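Local coordinates for protein Phthiocerol/phthiodiolone dimycocerosyl transferase (Mycobacterium tuberculosis, PDB 1Q9J) that probably transfers mycocerosic acyl chains from mycocerosic acid synthase onto phthiocerol, phthiodiolone and phenolphthiocerol, the final step in making dimycocerosate esters, at residues Q222-D225 against L226-F229; A382-G386 against Q387-E391; A292-G295 against P296-I300; L246-E249 against W250-N254; G129-G132 against A133-D137. All coordinates share one frame; numbering follows the deposited sequence.

Contact 1 of 5, residues Q222-D225 against L226-F229; sequences QTSD and LMAF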
loop_
_atom_site.group_PDB
_atom_site.type_symbol
_atom_site.label_atom_id
_atom_site.label_comp_id
_atom_site.label_asym_id
_atom_site.label_seq_id
_atom_site.Cartn_x
_atom_site.Cartn_y
_atom_site.Cartn_z
ATOM N N GLN A 222 12.475 -14.449 -16.649
ATOM C CA GLN A 222 13.358 -13.755 -15.719
ATOM C C GLN A 222 12.836 -13.813 -14.289
ATOM O O GLN A 222 13.616 -13.788 -13.334
ATOM C CB GLN A 222 13.528 -12.295 -16.115
ATOM C CG GLN A 222 14.394 -12.057 -17.310
ATOM C CD GLN A 222 14.326 -10.615 -17.733
ATOM O OE1 GLN A 222 13.252 -10.109 -18.066
ATOM N NE2 GLN A 222 15.466 -9.937 -17.720
ATOM N N THR A 223 11.516 -13.867 -14.135
ATOM C CA THR A 223 10.928 -13.945 -12.800
ATOM C C THR A 223 11.298 -15.325 -12.248
ATOM O O THR A 223 11.999 -15.422 -11.238
ATOM C CB THR A 223 9.375 -13.775 -12.840
ATOM O OG1 THR A 223 9.047 -12.557 -13.518
ATOM C CG2 THR A 223 8.801 -13.697 -11.432
ATOM N N SER A 224 10.856 -16.378 -12.939
ATOM C CA SER A 224 11.133 -17.765 -12.546
ATOM C C SER A 224 12.598 -18.014 -12.198
ATOM O O SER A 224 12.914 -18.851 -11.350
ATOM C CB SER A 224 10.704 -18.726 -13.658
ATOM O OG SER A 224 9.298 -18.691 -13.812
ATOM N N ASP A 225 13.481 -17.282 -12.867
ATOM C CA ASP A 225 14.917 -17.378 -12.648
ATOM C C ASP A 225 15.254 -16.782 -11.295
ATOM O O ASP A 225 16.043 -17.341 -10.535
ATOM C CB ASP A 225 15.662 -16.603 -13.737
ATOM C CG ASP A 225 16.028 -17.468 -14.931
ATOM O OD1 ASP A 225 15.166 -18.244 -15.414
ATOM O OD2 ASP A 225 17.186 -17.353 -15.389
ATOM N N LEU A 226 14.652 -15.634 -11.000
ATOM C CA LEU A 226 14.901 -14.966 -9.731
ATOM C C LEU A 226 14.258 -15.776 -8.608
ATOM O O LEU A 226 14.790 -15.841 -7.498
ATOM C CB LEU A 226 14.346 -13.536 -9.758
ATOM C CG LEU A 226 14.859 -12.580 -8.673
ATOM C CD1 LEU A 226 16.374 -12.493 -8.728
ATOM C CD2 LEU A 226 14.240 -11.204 -8.866
ATOM N N MET A 227 13.121 -16.406 -8.894
ATOM C CA MET A 227 12.454 -17.216 -7.879
ATOM C C MET A 227 13.268 -18.461 -7.558
ATOM O O MET A 227 13.503 -18.779 -6.388
ATOM C CB MET A 227 11.056 -17.625 -8.332
ATOM C CG MET A 227 10.060 -16.495 -8.288
ATOM S SD MET A 227 8.384 -17.080 -8.474
ATOM C CE MET A 227 8.177 -17.042 -10.284
ATOM N N ALA A 228 13.687 -19.166 -8.604
ATOM C CA ALA A 228 14.492 -20.365 -8.438
ATOM C C ALA A 228 15.712 -20.006 -7.592
ATOM O O ALA A 228 16.062 -20.732 -6.668
ATOM C CB ALA A 228 14.923 -20.899 -9.797
ATOM N N PHE A 229 16.345 -18.879 -7.908
ATOM C CA PHE A 229 17.515 -18.418 -7.168
ATOM C C PHE A 229 17.110 -18.126 -5.740
ATOM O O PHE A 229 17.923 -18.210 -4.824
ATOM C CB PHE A 229 18.065 -17.137 -7.787
ATOM C CG PHE A 229 19.134 -16.477 -6.965
ATOM C CD1 PHE A 229 20.458 -16.881 -7.063
ATOM C CD2 PHE A 229 18.816 -15.447 -6.089
ATOM C CE1 PHE A 229 21.462 -16.266 -6.299
ATOM C CE2 PHE A 229 19.810 -14.828 -5.321
ATOM C CZ PHE A 229 21.136 -15.239 -5.428
#
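Thr-223 and Met-227 meet across one turn of helix 220-230, a local contact between residues i and i+4 in the C-terminal half of the acyltransferase. The evidence for a continuous helix is the run of backbone bonds: Met-227 N to Thr-223 O at 2.8 Å, Ala-228 N to Ser-224 O at 2.9 Å and Phe-229 N to Asp-225 O at 3.1 Å. Leu-226 N is longer, 3.2 Å from Gln-222 O, and makes a weak second bond to Thr-223 O.

Among side chains the methionine does most of the touching. It leaves the backbone with CG anti to the carbonyl carbon and then turns at its last torsion (chi3 -89°), which folds the terminal methyl back toward the preceding turn. CE of Met-227 reaches CG2 of Thr-223 at 3.6 Å and lies 3.8 Å from CA of Ser-224. The branches of Thr-223 divide the work: CG2 (anti to the backbone N) receives the methyl, whereas OG1 hydrogen-bonds to Ser-219 O and to Leu-388 N of a neighbouring strand. Ser-224 OG is likewise bonded to Lys-220 O, one turn back. Leu-226 packs on Leu-410 and Pro-414, both Leu-226 and Met-227 touch Leu-237, and the ring of Phe-229 meets that of Tyr-417 edge-to-face.

Chemically the side-chain contact is dispersive. The threonine and serine hydroxyls find oxygen or nitrogen partners beyond the pair, so the methionine methyl meets the Thr-223 methyl and CA of Ser-224, with OG of Ser-224 4.1 Å from CE, and the directional bonding within the segments belongs to the backbone.

Contact 2 of 5, residues A382-G386 against Q387-E391; sequences AVYAG and QLIIE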
loop_
_atom_site.group_PDB
_atom_site.type_symbol
_atom_site.label_atom_id
_atom_site.label_comp_id
_atom_site.label_asym_id
_atom_site.label_seq_id
_atom_site.Cartn_x
_atom_site.Cartn_y
_atom_site.Cartn_z
ATOM N N ALA A 382 5.642 -6.554 -6.890
ATOM C CA ALA A 382 4.537 -7.501 -6.921
ATOM C C ALA A 382 4.686 -8.417 -8.132
ATOM O O ALA A 382 5.257 -8.035 -9.160
ATOM C CB ALA A 382 3.204 -6.769 -6.971
ATOM N N VAL A 383 4.181 -9.635 -8.006
ATOM C CA VAL A 383 4.268 -10.581 -9.099
ATOM C C VAL A 383 2.909 -10.725 -9.754
ATOM O O VAL A 383 1.999 -11.372 -9.226
ATOM C CB VAL A 383 4.767 -11.928 -8.597
ATOM C CG1 VAL A 383 4.916 -12.900 -9.758
ATOM C CG2 VAL A 383 6.094 -11.728 -7.892
ATOM N N TYR A 384 2.787 -10.093 -10.913
ATOM C CA TYR A 384 1.555 -10.103 -11.675
ATOM C C TYR A 384 1.706 -11.141 -12.769
ATOM O O TYR A 384 2.713 -11.160 -13.475
ATOM C CB TYR A 384 1.310 -8.718 -12.297
ATOM C CG TYR A 384 -0.050 -8.561 -12.947
ATOM C CD1 TYR A 384 -1.138 -8.072 -12.230
ATOM C CD2 TYR A 384 -0.264 -8.969 -14.263
ATOM C CE1 TYR A 384 -2.408 -7.998 -12.806
ATOM C CE2 TYR A 384 -1.531 -8.902 -14.848
ATOM C CZ TYR A 384 -2.599 -8.421 -14.111
ATOM O OH TYR A 384 -3.858 -8.413 -14.670
ATOM N N ALA A 385 0.718 -12.019 -12.884
ATOM C CA ALA A 385 0.739 -13.042 -13.917
ATOM C C ALA A 385 2.095 -13.736 -13.997
ATOM O O ALA A 385 2.609 -14.003 -15.087
ATOM C CB ALA A 385 0.404 -12.409 -15.260
ATOM N N GLY A 386 2.669 -14.025 -12.837
ATOM C CA GLY A 386 3.963 -14.672 -12.809
ATOM C C GLY A 386 5.080 -13.788 -13.335
ATOM O O GLY A 386 6.071 -14.273 -13.884
ATOM N N GLN A 387 4.925 -12.482 -13.171
ATOM C CA GLN A 387 5.937 -11.537 -13.622
ATOM C C GLN A 387 6.160 -10.521 -12.514
ATOM O O GLN A 387 5.216 -9.894 -12.035
ATOM C CB GLN A 387 5.467 -10.829 -14.894
ATOM C CG GLN A 387 4.877 -11.782 -15.933
ATOM C CD GLN A 387 4.353 -11.064 -17.179
ATOM O OE1 GLN A 387 5.105 -10.363 -17.866
ATOM N NE2 GLN A 387 3.061 -11.247 -17.482
ATOM N N LEU A 388 7.413 -10.384 -12.100
ATOM C CA LEU A 388 7.761 -9.445 -11.054
ATOM C C LEU A 388 7.651 -8.037 -11.592
ATOM O O LEU A 388 8.022 -7.775 -12.732
ATOM C CB LEU A 388 9.188 -9.668 -10.563
ATOM C CG LEU A 388 9.725 -8.533 -9.681
ATOM C CD1 LEU A 388 8.844 -8.363 -8.465
ATOM C CD2 LEU A 388 11.152 -8.826 -9.273
ATOM N N ILE A 389 7.142 -7.135 -10.764
ATOM C CA ILE A 389 6.987 -5.748 -11.155
ATOM C C ILE A 389 7.608 -4.823 -10.116
ATOM O O ILE A 389 7.192 -4.801 -8.957
ATOM C CB ILE A 389 5.510 -5.381 -11.295
ATOM C CG1 ILE A 389 4.834 -6.296 -12.296
ATOM C CG2 ILE A 389 5.377 -3.940 -11.739
ATOM C CD1 ILE A 389 3.337 -6.091 -12.346
ATOM N N ILE A 390 8.607 -4.060 -10.545
ATOM C CA ILE A 390 9.279 -3.111 -9.674
ATOM C C ILE A 390 8.615 -1.753 -9.887
ATOM O O ILE A 390 8.155 -1.450 -10.991
ATOM C CB ILE A 390 10.763 -2.973 -10.037
ATOM C CG1 ILE A 390 11.480 -4.302 -9.854
ATOM C CG2 ILE A 390 11.415 -1.929 -9.165
ATOM C CD1 ILE A 390 12.925 -4.249 -10.325
ATOM N N GLU A 391 8.583 -0.943 -8.832
ATOM C CA GLU A 391 7.991 0.385 -8.892
ATOM C C GLU A 391 8.680 1.389 -7.983
ATOM O O GLU A 391 9.203 1.044 -6.924
ATOM C CB GLU A 391 6.511 0.337 -8.523
ATOM C CG GLU A 391 5.638 -0.334 -9.546
ATOM C CD GLU A 391 4.169 -0.078 -9.287
ATOM O OE1 GLU A 391 3.320 -0.632 -10.015
ATOM O OE2 GLU A 391 3.863 0.678 -8.343
#
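Gln-387 folds back over Tyr-384 and Ala-385 at the turn of the hairpin formed by strands 378-384 and 387-393. Its CB lies 3.1 Å from the carbonyl oxygen of Tyr-384. CG, anti to the carbonyl carbon of its own residue (chi1 -46°), is carried over the turn to 3.3 Å from O of Ala-385. The chain then runs on extended, and CD stands 4.0 Å from that same Ala-385 oxygen. At the tip, NE2 comes 3.7 Å from CB of Ala-385, a packing distance. Trp-217, in a neighbouring loop, also touches this side chain.

The backbone here is a hairpin turn. Residues Tyr-384 to Gln-387 form a type I' turn, with Ala-385 and Gly-386 both at positive phi, the tight two-residue link of a beta hairpin. Tyr-384 and Gln-387 are the antiparallel hydrogen-bonded pair that closes it: Tyr-384 N gives a bond to Gln-387 O at 2.7 Å, and the return bond from Gln-387 N to Tyr-384 O is weak. Next comes the non-hydrogen-bonded pair of Val-383 and Leu-388, whose side chains share a face and approach only loosely, CG2 of Val-383 to CD1 of Leu-388 at 4.4 Å. On the other face CD1 of Ile-389 sits beside CB of Tyr-384, obliquely to its ring.

Backbone bonds thus set the register, while Val-383 with Leu-388 and Tyr-384 with Ile-389 add apolar contact; the aliphatic part of the glutamine lies against the carbonyl oxygens of Tyr-384 and Ala-385, with its amide adding no directional bond to the opposing segment.

Contact 3 of 5, residues A292-G295 against P296-I300; sequences AEIG and PNTDI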
loop_
_atom_site.group_PDB
_atom_site.type_symbol
_atom_site.label_atom_id
_atom_site.label_comp_id
_atom_site.label_asym_id
_atom_site.label_seq_id
_atom_site.Cartn_x
_atom_site.Cartn_y
_atom_site.Cartn_z
ATOM N N ALA A 292 21.021 -0.909 6.895
ATOM C CA ALA A 292 21.865 -1.650 5.972
ATOM C C ALA A 292 23.208 -0.959 5.799
ATOM O O ALA A 292 23.279 0.254 5.581
ATOM C CB ALA A 292 21.177 -1.792 4.627
ATOM N N GLU A 293 24.273 -1.745 5.904
ATOM C CA GLU A 293 25.627 -1.231 5.759
ATOM C C GLU A 293 26.293 -1.967 4.608
ATOM O O GLU A 293 26.951 -2.989 4.801
ATOM C CB GLU A 293 26.394 -1.435 7.063
ATOM C CG GLU A 293 25.676 -0.823 8.255
ATOM C CD GLU A 293 26.428 -0.990 9.551
ATOM O OE1 GLU A 293 26.796 -2.139 9.882
ATOM O OE2 GLU A 293 26.634 0.029 10.247
ATOM N N ILE A 294 26.102 -1.429 3.406
ATOM C CA ILE A 294 26.641 -2.018 2.188
ATOM C C ILE A 294 28.019 -1.479 1.792
ATOM O O ILE A 294 28.243 -0.268 1.730
ATOM C CB ILE A 294 25.657 -1.808 1.006
ATOM C CG1 ILE A 294 24.278 -2.361 1.369
ATOM C CG2 ILE A 294 26.173 -2.504 -0.240
ATOM C CD1 ILE A 294 23.230 -2.147 0.295
ATOM N N GLY A 295 28.938 -2.404 1.536
ATOM C CA GLY A 295 30.277 -2.042 1.122
ATOM C C GLY A 295 30.451 -2.494 -0.314
ATOM O O GLY A 295 29.504 -3.011 -0.912
ATOM N N PRO A 296 31.641 -2.320 -0.905
ATOM C CA PRO A 296 31.872 -2.736 -2.291
ATOM C C PRO A 296 31.884 -4.253 -2.478
ATOM O O PRO A 296 31.811 -4.749 -3.602
ATOM C CB PRO A 296 33.213 -2.090 -2.618
ATOM C CG PRO A 296 33.915 -2.101 -1.299
ATOM C CD PRO A 296 32.834 -1.663 -0.343
ATOM N N ASN A 297 31.960 -4.983 -1.368
ATOM C CA ASN A 297 31.985 -6.444 -1.413
ATOM C C ASN A 297 30.717 -7.105 -0.886
ATOM O O ASN A 297 30.522 -8.311 -1.073
ATOM C CB ASN A 297 33.183 -6.986 -0.631
ATOM C CG ASN A 297 34.484 -6.843 -1.389
ATOM O OD1 ASN A 297 34.579 -7.229 -2.557
ATOM N ND2 ASN A 297 35.502 -6.299 -0.727
ATOM N N THR A 298 29.866 -6.330 -0.219
ATOM C CA THR A 298 28.626 -6.866 0.330
ATOM C C THR A 298 27.922 -7.780 -0.661
ATOM O O THR A 298 27.732 -7.426 -1.825
ATOM C CB THR A 298 27.676 -5.751 0.730
ATOM O OG1 THR A 298 28.260 -4.997 1.798
ATOM C CG2 THR A 298 26.351 -6.332 1.193
ATOM N N ASP A 299 27.542 -8.961 -0.189
ATOM C CA ASP A 299 26.881 -9.944 -1.035
ATOM C C ASP A 299 25.360 -9.932 -0.909
ATOM O O ASP A 299 24.810 -9.726 0.172
ATOM C CB ASP A 299 27.427 -11.337 -0.718
ATOM C CG ASP A 299 26.773 -12.420 -1.541
ATOM O OD1 ASP A 299 25.882 -13.109 -1.001
ATOM O OD2 ASP A 299 27.145 -12.576 -2.725
ATOM N N ILE A 300 24.689 -10.156 -2.033
ATOM C CA ILE A 300 23.234 -10.174 -2.087
ATOM C C ILE A 300 22.627 -11.036 -0.995
ATOM O O ILE A 300 21.955 -10.524 -0.101
ATOM C CB ILE A 300 22.749 -10.657 -3.486
ATOM C CG1 ILE A 300 22.527 -9.442 -4.389
ATOM C CG2 ILE A 300 21.472 -11.476 -3.386
ATOM C CD1 ILE A 300 21.409 -8.539 -3.931
#
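Gly-295, Thr-298 and Pro-296 carry this contact, a tight turn at the surface in the loop between strand 285-292 and helix 300-317. Gly-295 N donates to OG1 of Thr-298 at 2.7 Å, and the bond is practically straight, 179° at the hydrogen. The same two residues are joined again from the other direction, though weakly, by Thr-298 N to Gly-295 O at 3.4 Å. Pro-296 and Asn-297 occupy the corner with phi/psi values close to those of a type I beta turn.

With OG1 anti to its carbonyl carbon (chi1 -65°), Thr-298 turns the hydroxyl to Gly-295 N. CG2 lies on the other branch, 4.1 Å from CG2 of Ile-294. That isoleucine methyl is nearer still to CB of Thr-298, at 3.7 Å, and the two side chains cross at about a right angle.

Directly after the turn Asp-299 takes the N-cap position, its OD1 bonded to Asp-302 N and also to Tyr-417 OH. The loop packs on helix 237-253: Ile-294 rests on Leu-247, Pro-296 on Trp-250, and Ile-300 on Ala-243, while Ala-292 keeps its backbone bonding with Ile-260 of strand 260-267.

Contact 4 of 5, residues L246-E249 against W250-N254; sequences LLTE and WQLRN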
loop_
_atom_site.group_PDB
_atom_site.type_symbol
_atom_site.label_atom_id
_atom_site.label_comp_id
_atom_site.label_asym_id
_atom_site.label_seq_id
_atom_site.Cartn_x
_atom_site.Cartn_y
_atom_site.Cartn_z
ATOM N N LEU A 246 18.508 -2.017 -1.991
ATOM C CA LEU A 246 19.491 -1.452 -1.074
ATOM C C LEU A 246 20.899 -1.338 -1.666
ATOM O O LEU A 246 21.616 -0.371 -1.392
ATOM C CB LEU A 246 19.521 -2.262 0.226
ATOM C CG LEU A 246 18.335 -2.023 1.162
ATOM C CD1 LEU A 246 18.277 -3.105 2.215
ATOM C CD2 LEU A 246 18.465 -0.641 1.800
ATOM N N LEU A 247 21.302 -2.318 -2.469
ATOM C CA LEU A 247 22.621 -2.267 -3.092
ATOM C C LEU A 247 22.678 -1.042 -3.989
ATOM O O LEU A 247 23.507 -0.147 -3.791
ATOM C CB LEU A 247 22.873 -3.525 -3.921
ATOM C CG LEU A 247 23.134 -4.762 -3.068
ATOM C CD1 LEU A 247 23.343 -5.959 -3.953
ATOM C CD2 LEU A 247 24.344 -4.516 -2.190
ATOM N N THR A 248 21.774 -1.018 -4.966
ATOM C CA THR A 248 21.668 0.078 -5.918
ATOM C C THR A 248 21.662 1.448 -5.244
ATOM O O THR A 248 22.278 2.383 -5.739
ATOM C CB THR A 248 20.389 -0.044 -6.762
ATOM O OG1 THR A 248 20.385 -1.303 -7.451
ATOM C CG2 THR A 248 20.315 1.094 -7.775
ATOM N N GLU A 249 20.972 1.570 -4.116
ATOM C CA GLU A 249 20.926 2.851 -3.434
ATOM C C GLU A 249 22.322 3.326 -3.093
ATOM O O GLU A 249 22.617 4.514 -3.187
ATOM C CB GLU A 249 20.091 2.759 -2.159
ATOM C CG GLU A 249 18.594 2.900 -2.378
ATOM C CD GLU A 249 18.211 4.254 -2.959
ATOM O OE1 GLU A 249 18.707 5.283 -2.449
ATOM O OE2 GLU A 249 17.404 4.283 -3.913
ATOM N N TRP A 250 23.188 2.398 -2.705
ATOM C CA TRP A 250 24.555 2.758 -2.344
ATOM C C TRP A 250 25.378 3.146 -3.575
ATOM O O TRP A 250 26.108 4.139 -3.550
ATOM C CB TRP A 250 25.223 1.598 -1.605
ATOM C CG TRP A 250 26.553 1.961 -1.027
ATOM C CD1 TRP A 250 26.808 2.901 -0.066
ATOM C CD2 TRP A 250 27.817 1.383 -1.368
ATOM N NE1 TRP A 250 28.157 2.950 0.204
ATOM C CE2 TRP A 250 28.800 2.039 -0.591
ATOM C CE3 TRP A 250 28.218 0.400 -2.282
ATOM C CZ2 TRP A 250 30.151 1.710 -0.665
ATOM C CZ3 TRP A 250 29.561 0.075 -2.363
ATOM C CH2 TRP A 250 30.518 0.742 -1.566
ATOM N N GLN A 251 25.245 2.358 -4.642
ATOM C CA GLN A 251 25.951 2.591 -5.904
ATOM C C GLN A 251 25.650 3.951 -6.529
ATOM O O GLN A 251 26.431 4.452 -7.336
ATOM C CB GLN A 251 25.588 1.501 -6.918
ATOM C CG GLN A 251 26.210 0.157 -6.632
ATOM C CD GLN A 251 27.619 0.050 -7.168
ATOM O OE1 GLN A 251 27.827 -0.038 -8.376
ATOM N NE2 GLN A 251 28.597 0.069 -6.273
ATOM N N LEU A 252 24.518 4.540 -6.163
ATOM C CA LEU A 252 24.133 5.830 -6.714
ATOM C C LEU A 252 24.186 6.957 -5.695
ATOM O O LEU A 252 24.077 8.122 -6.060
ATOM C CB LEU A 252 22.729 5.747 -7.327
ATOM C CG LEU A 252 22.577 4.891 -8.591
ATOM C CD1 LEU A 252 21.114 4.856 -9.012
ATOM C CD2 LEU A 252 23.440 5.460 -9.714
ATOM N N ARG A 253 24.358 6.621 -4.422
ATOM C CA ARG A 253 24.425 7.645 -3.381
ATOM C C ARG A 253 25.726 8.435 -3.444
ATOM O O ARG A 253 25.867 9.473 -2.795
ATOM C CB ARG A 253 24.256 7.002 -1.997
ATOM C CG ARG A 253 22.797 6.901 -1.563
ATOM C CD ARG A 253 22.546 5.827 -0.512
ATOM N NE ARG A 253 21.112 5.540 -0.412
ATOM C CZ ARG A 253 20.303 6.053 0.510
ATOM N NH1 ARG A 253 20.777 6.877 1.436
ATOM N NH2 ARG A 253 19.014 5.762 0.487
ATOM N N ASN A 254 26.666 7.946 -4.249
ATOM C CA ASN A 254 27.976 8.581 -4.413
ATOM C C ASN A 254 28.603 8.913 -3.057
ATOM O O ASN A 254 29.399 9.846 -2.943
ATOM C CB ASN A 254 27.871 9.859 -5.269
ATOM C CG ASN A 254 27.405 9.582 -6.702
ATOM O OD1 ASN A 254 27.906 8.670 -7.369
ATOM N ND2 ASN A 254 26.457 10.384 -7.182
#
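Leu-247 O receives the amide of Gln-251 at 3.2 Å, the one i to i+4 backbone bond here not classed as weak, and the series marks the two segments as successive turns near the C-terminal end of helix 237-253. The other bonds of this span are weak: Trp-250 N is 3.4 Å from Leu-246 O, and Leu-252 N is 3.1 Å from Thr-248 O. Trp-250 N also makes a weak three-residue bond to Leu-247 O. Asn-254 then departs from helical geometry with positive phi.

Glu-249 and Arg-253 form an i to i+4 salt bridge, the pairing a helix allows because one turn returns to the same side. A bend at chi2 (-62°) turns the glutamate carboxylate toward the arginine, and OE1 meets NH2 at 3.0 Å on its anti side, out of the carboxylate plane. NE, at 3.2 Å from the same OE1, adds a weak second bond. The carboxylate and guanidinium planes stand 78° apart, so the groups are not coplanar; both arginine nitrogens go to the one oxygen. Both groups have second partners, OE2 with Tyr-379 OH and NH2 with Pro-340 O.

Elsewhere on the helix, CG2 of Thr-248 and CD1 of Leu-252 lie side by side at 4.0 Å, on the flank that faces helix 399-412; Thr-248 OG1 bonds to Ala-244 O instead. The indole of Trp-250 packs on Ile-260, Pro-256 and Pro-296.

Contact 5 of 5, residues G129-G132 against A133-D137; sequences GHHG and AVLVD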
loop_
_atom_site.group_PDB
_atom_site.type_symbol
_atom_site.label_atom_id
_atom_site.label_comp_id
_atom_site.label_asym_id
_atom_site.label_seq_id
_atom_site.Cartn_x
_atom_site.Cartn_y
_atom_site.Cartn_z
ATOM N N GLY A 129 -2.834 -1.068 2.619
ATOM C CA GLY A 129 -2.852 -1.904 1.439
ATOM C C GLY A 129 -3.703 -3.142 1.547
ATOM O O GLY A 129 -4.455 -3.459 0.629
ATOM N N HIS A 130 -3.576 -3.852 2.662
ATOM C CA HIS A 130 -4.321 -5.096 2.876
ATOM C C HIS A 130 -5.841 -4.847 2.973
ATOM O O HIS A 130 -6.632 -5.476 2.259
ATOM C CB HIS A 130 -3.776 -5.794 4.139
ATOM C CG HIS A 130 -4.357 -7.152 4.393
ATOM N ND1 HIS A 130 -4.676 -8.028 3.378
ATOM C CD2 HIS A 130 -4.672 -7.784 5.548
ATOM C CE1 HIS A 130 -5.166 -9.142 3.897
ATOM N NE2 HIS A 130 -5.173 -9.019 5.210
ATOM N N HIS A 131 -6.236 -3.927 3.852
ATOM C CA HIS A 131 -7.637 -3.581 4.041
ATOM C C HIS A 131 -8.257 -3.172 2.690
ATOM O O HIS A 131 -9.326 -3.663 2.310
ATOM C CB HIS A 131 -7.726 -2.440 5.049
ATOM C CG HIS A 131 -9.126 -2.085 5.454
ATOM N ND1 HIS A 131 -10.200 -2.204 4.606
ATOM C CD2 HIS A 131 -9.606 -1.538 6.596
ATOM C CE1 HIS A 131 -11.289 -1.743 5.207
ATOM N NE2 HIS A 131 -10.955 -1.333 6.413
ATOM N N GLY A 132 -7.560 -2.308 1.954
ATOM C CA GLY A 132 -8.060 -1.863 0.664
ATOM C C GLY A 132 -8.201 -2.979 -0.348
ATOM O O GLY A 132 -9.222 -3.101 -1.013
ATOM N N ALA A 133 -7.161 -3.790 -0.473
ATOM C CA ALA A 133 -7.178 -4.910 -1.408
ATOM C C ALA A 133 -8.412 -5.773 -1.133
ATOM O O ALA A 133 -9.087 -6.231 -2.064
ATOM C CB ALA A 133 -5.908 -5.734 -1.240
ATOM N N VAL A 134 -8.705 -5.997 0.148
ATOM C CA VAL A 134 -9.866 -6.793 0.528
ATOM C C VAL A 134 -11.158 -6.172 -0.012
ATOM O O VAL A 134 -12.054 -6.883 -0.459
ATOM C CB VAL A 134 -9.959 -6.952 2.074
ATOM C CG1 VAL A 134 -11.332 -7.493 2.462
ATOM C CG2 VAL A 134 -8.877 -7.892 2.571
ATOM N N LEU A 135 -11.242 -4.845 0.037
ATOM C CA LEU A 135 -12.409 -4.116 -0.462
ATOM C C LEU A 135 -12.511 -4.315 -1.975
ATOM O O LEU A 135 -13.536 -4.767 -2.496
ATOM C CB LEU A 135 -12.281 -2.620 -0.133
ATOM C CG LEU A 135 -12.303 -2.307 1.361
ATOM C CD1 LEU A 135 -11.966 -0.847 1.613
ATOM C CD2 LEU A 135 -13.658 -2.664 1.937
ATOM N N VAL A 136 -11.424 -3.985 -2.662
ATOM C CA VAL A 136 -11.322 -4.123 -4.114
ATOM C C VAL A 136 -11.751 -5.531 -4.529
ATOM O O VAL A 136 -12.421 -5.730 -5.543
ATOM C CB VAL A 136 -9.864 -3.911 -4.572
ATOM C CG1 VAL A 136 -9.740 -4.100 -6.071
ATOM C CG2 VAL A 136 -9.377 -2.546 -4.134
ATOM N N ASP A 137 -11.348 -6.515 -3.741
ATOM C CA ASP A 137 -11.689 -7.893 -4.031
ATOM C C ASP A 137 -13.191 -8.130 -3.755
ATOM O O ASP A 137 -13.887 -8.810 -4.512
ATOM C CB ASP A 137 -10.782 -8.809 -3.199
ATOM C CG ASP A 137 -11.222 -10.254 -3.242
ATOM O OD1 ASP A 137 -11.930 -10.669 -2.306
ATOM O OD2 ASP A 137 -10.869 -10.973 -4.205
#
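The rings of His-130 and His-131 touch Val-134 and Leu-135 one turn on, at the start of helix 129-148. The carbonyls of this opening are satisfied in order by amides four residues later. Gly-129 O takes Ala-133 N at 2.9 Å, His-130 O takes Val-134 N at 3.0 Å, and His-131 O takes Leu-135 N at 3.2 Å. Gly-132 O has the straightest bond, from Val-136 N at 2.9 Å and 172°, with Leu-135 N as a weak extra donor. Ala-133 O continues the series, taken by Asp-137 N at 2.8 Å. The His-131 amide, which lies too early in the helix for an i-4 carbonyl within it, is met by the side chain of Asp-128 through OD1. That aspartate, assigned by similarity to organising the active site, lies with Gly-129 at the end of the HHxxxDG motif of this acyltransferase superfamily, which contains the probable proton acceptor His-124.

Side-chain packing is modest. With CG of His-131 anti to its backbone N (chi1 -174°), the ring reaches the next turn, where ND1 is 3.7 Å from CD1 of Leu-135; CG of that leucine lies at the ring edge, in plane. CE1 of His-130 makes a lighter touch on CG2 of Val-134 at 4.1 Å.

Leu-135 and Val-136 lie against strand 117-123 through Leu-122 and Leu-120, whereas His-130 and Val-134 meet the loop residue Pro-278.

In the fold
Contacts 1 to 4 belong to the C-terminal half, whereas contact 5 stands apart, its centre about 9 Å from the centre of the chain, starting within the probable catalytic motif. Contacts 1, 2, 4 and 5 are partly buried; contact 3 is a surface contact, bound chiefly by one straight hydroxyl bond. Contacts 1, 4 and 5 are helical, but only contact 4 adds a salt bridge; between their own segments contacts 1 and 5 have only backbone bonds and packing. Contact 2, a hairpin end, touches contact 1 directly, CD2 of Leu-226 lying 3.9 Å from CD2 of Leu-388. Contacts 3 and 4 touch too, Ile-300 against Leu-247 and Pro-296 against the Trp-250 indole.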